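Local atomic coordinates of fructose-bisphosphate aldolase class I (Thermoproteus tenax, PDB entry 1W8S), a protein that belongs to the class I aldolases of the DeoC/LacD family and is built on a TIM-barrel fold. Residues I46-V58 with A240-Y252. The protein carries 2 engineered substitutions. Residues are numbered along the deposited sequence; the frame is centred on the assembly and turned at random.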
loop_
_atom_site.group_PDB
_atom_site.type_symbol
_atom_site.label_atom_id
_atom_site.label_comp_id
_atom_site.label_asym_id
_atom_site.label_seq_id
_atom_site.Cartn_x
_atom_site.Cartn_y
_atom_site.Cartn_z
ATOM N N ILE E 46 15.016 -0.819 -35.622
ATOM C CA ILE E 46 15.880 -0.403 -34.513
ATOM C C ILE E 46 17.028 -1.404 -34.229
ATOM O O ILE E 46 18.171 -1.004 -33.982
ATOM C CB ILE E 46 15.049 -0.184 -33.249
ATOM C CG1 ILE E 46 14.025 0.942 -33.464
ATOM C CG2 ILE E 46 15.941 0.117 -32.046
ATOM C CD1 ILE E 46 14.627 2.302 -33.742
ATOM N N LEU E 47 16.719 -2.692 -34.265
ATOM C CA LEU E 47 17.755 -3.717 -34.098
ATOM C C LEU E 47 18.777 -3.714 -35.230
ATOM O O LEU E 47 19.978 -3.849 -34.992
ATOM C CB LEU E 47 17.117 -5.109 -33.985
ATOM C CG LEU E 47 16.441 -5.405 -32.655
ATOM C CD1 LEU E 47 15.562 -6.607 -32.799
ATOM C CD2 LEU E 47 17.460 -5.648 -31.538
ATOM N N ARG E 48 18.306 -3.569 -36.464
ATOM C CA ARG E 48 19.194 -3.561 -37.625
ATOM C C ARG E 48 20.109 -2.351 -37.561
ATOM O O ARG E 48 21.293 -2.433 -37.877
ATOM C CB ARG E 48 18.392 -3.506 -38.927
ATOM C CG ARG E 48 17.777 -4.833 -39.381
ATOM C CD ARG E 48 17.418 -4.858 -40.881
ATOM N NE ARG E 48 16.609 -3.690 -41.263
ATOM C CZ ARG E 48 15.282 -3.590 -41.124
ATOM N NH1 ARG E 48 14.558 -4.589 -40.617
ATOM N NH2 ARG E 48 14.668 -2.471 -41.490
ATOM N N LEU E 49 19.539 -1.223 -37.161
ATOM C CA LEU E 49 20.276 0.016 -36.966
ATOM C C LEU E 49 21.390 -0.123 -35.915
ATOM O O LEU E 49 22.522 0.256 -36.170
ATOM C CB LEU E 49 19.281 1.100 -36.567
ATOM C CG LEU E 49 19.771 2.537 -36.509
ATOM C CD1 LEU E 49 20.362 2.993 -37.864
ATOM C CD2 LEU E 49 18.617 3.450 -36.085
ATOM N N ALA E 50 21.076 -0.676 -34.742
ATOM C CA ALA E 50 22.088 -0.882 -33.697
ATOM C C ALA E 50 23.203 -1.806 -34.150
ATOM O O ALA E 50 24.348 -1.546 -33.893
ATOM C CB ALA E 50 21.451 -1.416 -32.390
ATOM N N ARG E 51 22.844 -2.883 -34.838
ATOM C CA ARG E 51 23.806 -3.796 -35.452
ATOM C C ARG E 51 24.682 -3.089 -36.496
ATOM O O ARG E 51 25.911 -3.017 -36.372
ATOM C CB ARG E 51 23.036 -4.918 -36.163
ATOM C CG ARG E 51 23.134 -6.316 -35.546
ATOM C CD ARG E 51 22.438 -7.462 -36.377
ATOM N NE ARG E 51 21.685 -7.046 -37.586
ATOM C CZ ARG E 51 22.234 -6.703 -38.768
ATOM N NH1 ARG E 51 23.555 -6.675 -38.921
ATOM N NH2 ARG E 51 21.460 -6.364 -39.808
ATOM N N ASP E 52 24.038 -2.574 -37.542
ATOM C CA ASP E 52 24.724 -1.941 -38.666
ATOM C C ASP E 52 25.630 -0.794 -38.246
ATOM O O ASP E 52 26.653 -0.553 -38.881
ATOM C CB ASP E 52 23.723 -1.406 -39.690
ATOM C CG ASP E 52 22.952 -2.512 -40.415
ATOM O OD1 ASP E 52 23.286 -3.708 -40.247
ATOM O OD2 ASP E 52 21.981 -2.253 -41.165
ATOM N N ALA E 53 25.261 -0.078 -37.182
ATOM C CA ALA E 53 26.056 1.048 -36.719
ATOM C C ALA E 53 27.167 0.599 -35.753
ATOM O O ALA E 53 28.079 1.364 -35.460
ATOM C CB ALA E 53 25.180 2.077 -36.074
ATOM N N GLY E 54 27.082 -0.633 -35.272
ATOM C CA GLY E 54 28.098 -1.222 -34.414
ATOM C C GLY E 54 27.948 -0.824 -32.964
ATOM O O GLY E 54 28.917 -0.813 -32.235
ATOM N N PHE E 55 26.723 -0.514 -32.541
ATOM C CA PHE E 55 26.450 -0.098 -31.156
ATOM C C PHE E 55 26.520 -1.272 -30.173
ATOM O O PHE E 55 26.501 -2.451 -30.567
ATOM C CB PHE E 55 25.074 0.604 -31.070
ATOM C CG PHE E 55 25.021 1.980 -31.740
ATOM C CD1 PHE E 55 26.172 2.613 -32.228
ATOM C CD2 PHE E 55 23.818 2.642 -31.869
ATOM C CE1 PHE E 55 26.095 3.873 -32.816
ATOM C CE2 PHE E 55 23.741 3.901 -32.472
ATOM C CZ PHE E 55 24.885 4.506 -32.943
ATOM N N ASP E 56 26.578 -0.947 -28.878
ATOM C CA ASP E 56 26.821 -1.957 -27.844
ATOM C C ASP E 56 25.586 -2.631 -27.297
ATOM O O ASP E 56 25.679 -3.691 -26.687
ATOM C CB ASP E 56 27.545 -1.325 -26.662
ATOM C CG ASP E 56 28.875 -0.767 -27.064
ATOM O OD1 ASP E 56 29.812 -1.585 -27.308
ATOM O OD2 ASP E 56 29.050 0.472 -27.200
ATOM N N GLY E 57 24.439 -1.995 -27.485
ATOM C CA GLY E 57 23.208 -2.477 -26.885
ATOM C C GLY E 57 21.993 -1.690 -27.309
ATOM O O GLY E 57 22.105 -0.634 -27.958
ATOM N N VAL E 58 20.837 -2.228 -26.933
ATOM C CA VAL E 58 19.547 -1.576 -27.075
ATOM C C VAL E 58 18.825 -1.614 -25.717
ATOM O O VAL E 58 19.068 -2.521 -24.915
ATOM C CB VAL E 58 18.685 -2.289 -28.142
ATOM C CG1 VAL E 58 19.250 -2.093 -29.509
ATOM C CG2 VAL E 58 18.571 -3.801 -27.840
ATOM N N ALA E 240 19.540 8.204 -40.213
ATOM C CA ALA E 240 19.847 7.588 -38.907
ATOM C C ALA E 240 21.164 6.820 -38.936
ATOM O O ALA E 240 22.017 7.038 -38.088
ATOM C CB ALA E 240 18.718 6.671 -38.454
ATOM N N LEU E 241 21.335 5.948 -39.926
ATOM C CA LEU E 241 22.511 5.083 -39.974
ATOM C C LEU E 241 23.804 5.862 -40.207
ATOM O O LEU E 241 24.788 5.617 -39.507
ATOM C CB LEU E 241 22.339 3.990 -41.004
ATOM C CG LEU E 241 23.559 3.082 -41.170
ATOM C CD1 LEU E 241 23.907 2.347 -39.877
ATOM C CD2 LEU E 241 23.297 2.128 -42.313
ATOM N N LYS E 242 23.800 6.803 -41.154
ATOM C CA LYS E 242 24.969 7.658 -41.414
ATOM C C LYS E 242 25.418 8.380 -40.145
ATOM O O LYS E 242 26.583 8.339 -39.769
ATOM C CB LYS E 242 24.667 8.687 -42.514
ATOM C CG LYS E 242 25.882 9.522 -42.965
ATOM C CD LYS E 242 25.541 10.499 -44.106
ATOM C CE LYS E 242 26.799 11.179 -44.653
ATOM N NZ LYS E 242 27.213 10.633 -45.987
ATOM N N PHE E 243 24.464 9.003 -39.463
ATOM C CA PHE E 243 24.774 9.736 -38.252
ATOM C C PHE E 243 25.182 8.818 -37.109
ATOM O O PHE E 243 26.081 9.144 -36.338
ATOM C CB PHE E 243 23.608 10.626 -37.842
ATOM C CG PHE E 243 23.939 11.541 -36.715
ATOM C CD1 PHE E 243 25.042 12.390 -36.794
ATOM C CD2 PHE E 243 23.176 11.552 -35.572
ATOM C CE1 PHE E 243 25.356 13.221 -35.748
ATOM C CE2 PHE E 243 23.485 12.391 -34.530
ATOM C CZ PHE E 243 24.581 13.227 -34.623
ATOM N N ALA E 244 24.549 7.657 -37.012
ATOM C CA ALA E 244 24.898 6.665 -35.988
ATOM C C ALA E 244 26.361 6.231 -36.142
ATOM O O ALA E 244 27.105 6.188 -35.179
ATOM C CB ALA E 244 23.969 5.458 -36.071
ATOM N N ARG E 245 26.772 5.966 -37.367
ATOM C CA ARG E 245 28.166 5.602 -37.644
ATOM C C ARG E 245 29.129 6.752 -37.310
ATOM O O ARG E 245 30.221 6.513 -36.820
ATOM C CB ARG E 245 28.330 5.171 -39.099
ATOM C CG ARG E 245 27.525 3.910 -39.463
ATOM C CD ARG E 245 28.225 2.954 -40.403
ATOM N NE ARG E 245 27.418 2.567 -41.564
ATOM C CZ ARG E 245 27.097 1.311 -41.932
ATOM N NH1 ARG E 245 27.465 0.251 -41.225
ATOM N NH2 ARG E 245 26.383 1.117 -43.034
ATOM N N ALA E 246 28.721 7.994 -37.557
ATOM C CA ALA E 246 29.528 9.149 -37.144
ATOM C C ALA E 246 29.707 9.188 -35.620
ATOM O O ALA E 246 30.775 9.494 -35.128
ATOM C CB ALA E 246 28.911 10.448 -37.643
ATOM N N LEU E 247 28.656 8.855 -34.878
ATOM C CA LEU E 247 28.722 8.798 -33.420
ATOM C C LEU E 247 29.631 7.686 -32.947
ATOM O O LEU E 247 30.357 7.865 -31.990
ATOM C CB LEU E 247 27.325 8.574 -32.828
ATOM C CG LEU E 247 26.419 9.797 -32.834
ATOM C CD1 LEU E 247 24.956 9.404 -32.582
ATOM C CD2 LEU E 247 26.877 10.787 -31.795
ATOM N N ALA E 248 29.597 6.543 -33.633
ATOM C CA ALA E 248 30.472 5.428 -33.317
ATOM C C ALA E 248 31.959 5.844 -33.448
ATOM O O ALA E 248 32.759 5.557 -32.550
ATOM C CB ALA E 248 30.162 4.222 -34.235
ATOM N N GLU E 249 32.316 6.547 -34.529
ATOM C CA GLU E 249 33.701 6.974 -34.694
ATOM C C GLU E 249 34.119 8.003 -33.637
ATOM O O GLU E 249 35.257 7.977 -33.171
ATOM C CB GLU E 249 33.991 7.558 -36.053
ATOM C CG GLU E 249 35.440 8.085 -36.065
ATOM C CD GLU E 249 36.096 8.109 -37.399
ATOM O OE1 GLU E 249 35.356 8.200 -38.411
ATOM O OE2 GLU E 249 37.367 8.056 -37.406
ATOM N N LEU E 250 33.220 8.915 -33.276
ATOM C CA LEU E 250 33.533 9.885 -32.235
ATOM C C LEU E 250 33.733 9.200 -30.890
ATOM O O LEU E 250 34.672 9.517 -30.171
ATOM C CB LEU E 250 32.439 10.946 -32.115
ATOM C CG LEU E 250 32.675 11.975 -31.010
ATOM C CD1 LEU E 250 33.848 12.888 -31.327
ATOM C CD2 LEU E 250 31.416 12.799 -30.808
ATOM N N VAL E 251 32.854 8.260 -30.557
ATOM C CA VAL E 251 32.841 7.671 -29.217
ATOM C C VAL E 251 33.908 6.587 -29.098
ATOM O O VAL E 251 34.676 6.580 -28.137
ATOM C CB VAL E 251 31.418 7.131 -28.837
ATOM C CG1 VAL E 251 31.431 6.291 -27.535
ATOM C CG2 VAL E 251 30.437 8.275 -28.692
ATOM N N TYR E 252 33.971 5.686 -30.073
ATOM C CA TYR E 252 34.931 4.572 -30.009
ATOM C C TYR E 252 36.316 4.993 -30.515
ATOM O O TYR E 252 37.334 4.425 -30.116
ATOM C CB TYR E 252 34.451 3.393 -30.849
ATOM C CG TYR E 252 33.046 2.919 -30.482
ATOM C CD1 TYR E 252 32.670 2.700 -29.160
ATOM C CD2 TYR E 252 32.110 2.651 -31.481
ATOM C CE1 TYR E 252 31.408 2.285 -28.844
ATOM C CE2 TYR E 252 30.848 2.216 -31.179
ATOM C CZ TYR E 252 30.494 2.042 -29.860
ATOM O OH TYR E 252 29.222 1.618 -29.581
#
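Leu49, Ala53 and Phe55 meet Ala240, Leu241, Ala244 and Ala248 in a mainly apolar contact on the outside of the barrel, between helix 43-53 with the turn after it and helix 240-253, the last of the chain. The segment axes approach to 9.4 Å and cross at -41°, a spacing at which Ala53 CB and Ala244 CB meet at 3.6 Å. Leu49, with CG anti to the backbone N (chi1 -171°), reaches along the interface to set CD1 3.7 Å from Leu241 CA, while its other branch, CD2, touches Ala240 CB. In return Leu241 CD1 rests against both Asp52 CB (3.8 Å) and Ala53; on the same leucine methyl sits one face of the Arg245 guanidinium, near its centre. Gly54, with positive phi, follows helix 43-53 in a Schellman motif, and the chain turns so that the Phe55 ring enters the seam, with CZ 3.4 Å from Ala244 CB, Ala248 CB at the ring edge and Ala53 CB over the rim of one face. Beyond this turn, the Tyr252 hydroxyl donates to Asp56 OD2 at 2.6 Å, coming from well above the carboxylate plane, 54° out of it; carboxylate and phenol ring stand almost perpendicular. OD2 also accepts from the backbone N of Ile19, and OD1 forms a salt bridge with Arg15, which in turn makes a cation-pi contact with Tyr252. Val234 of helix 232-235 packs against Leu49 and Ala244. The helix after the barrel's first strand, 18-22, thus packs beside the chain-terminal helix that follows its last, 227-230, where the alpha/beta ring of a TIM barrel closes.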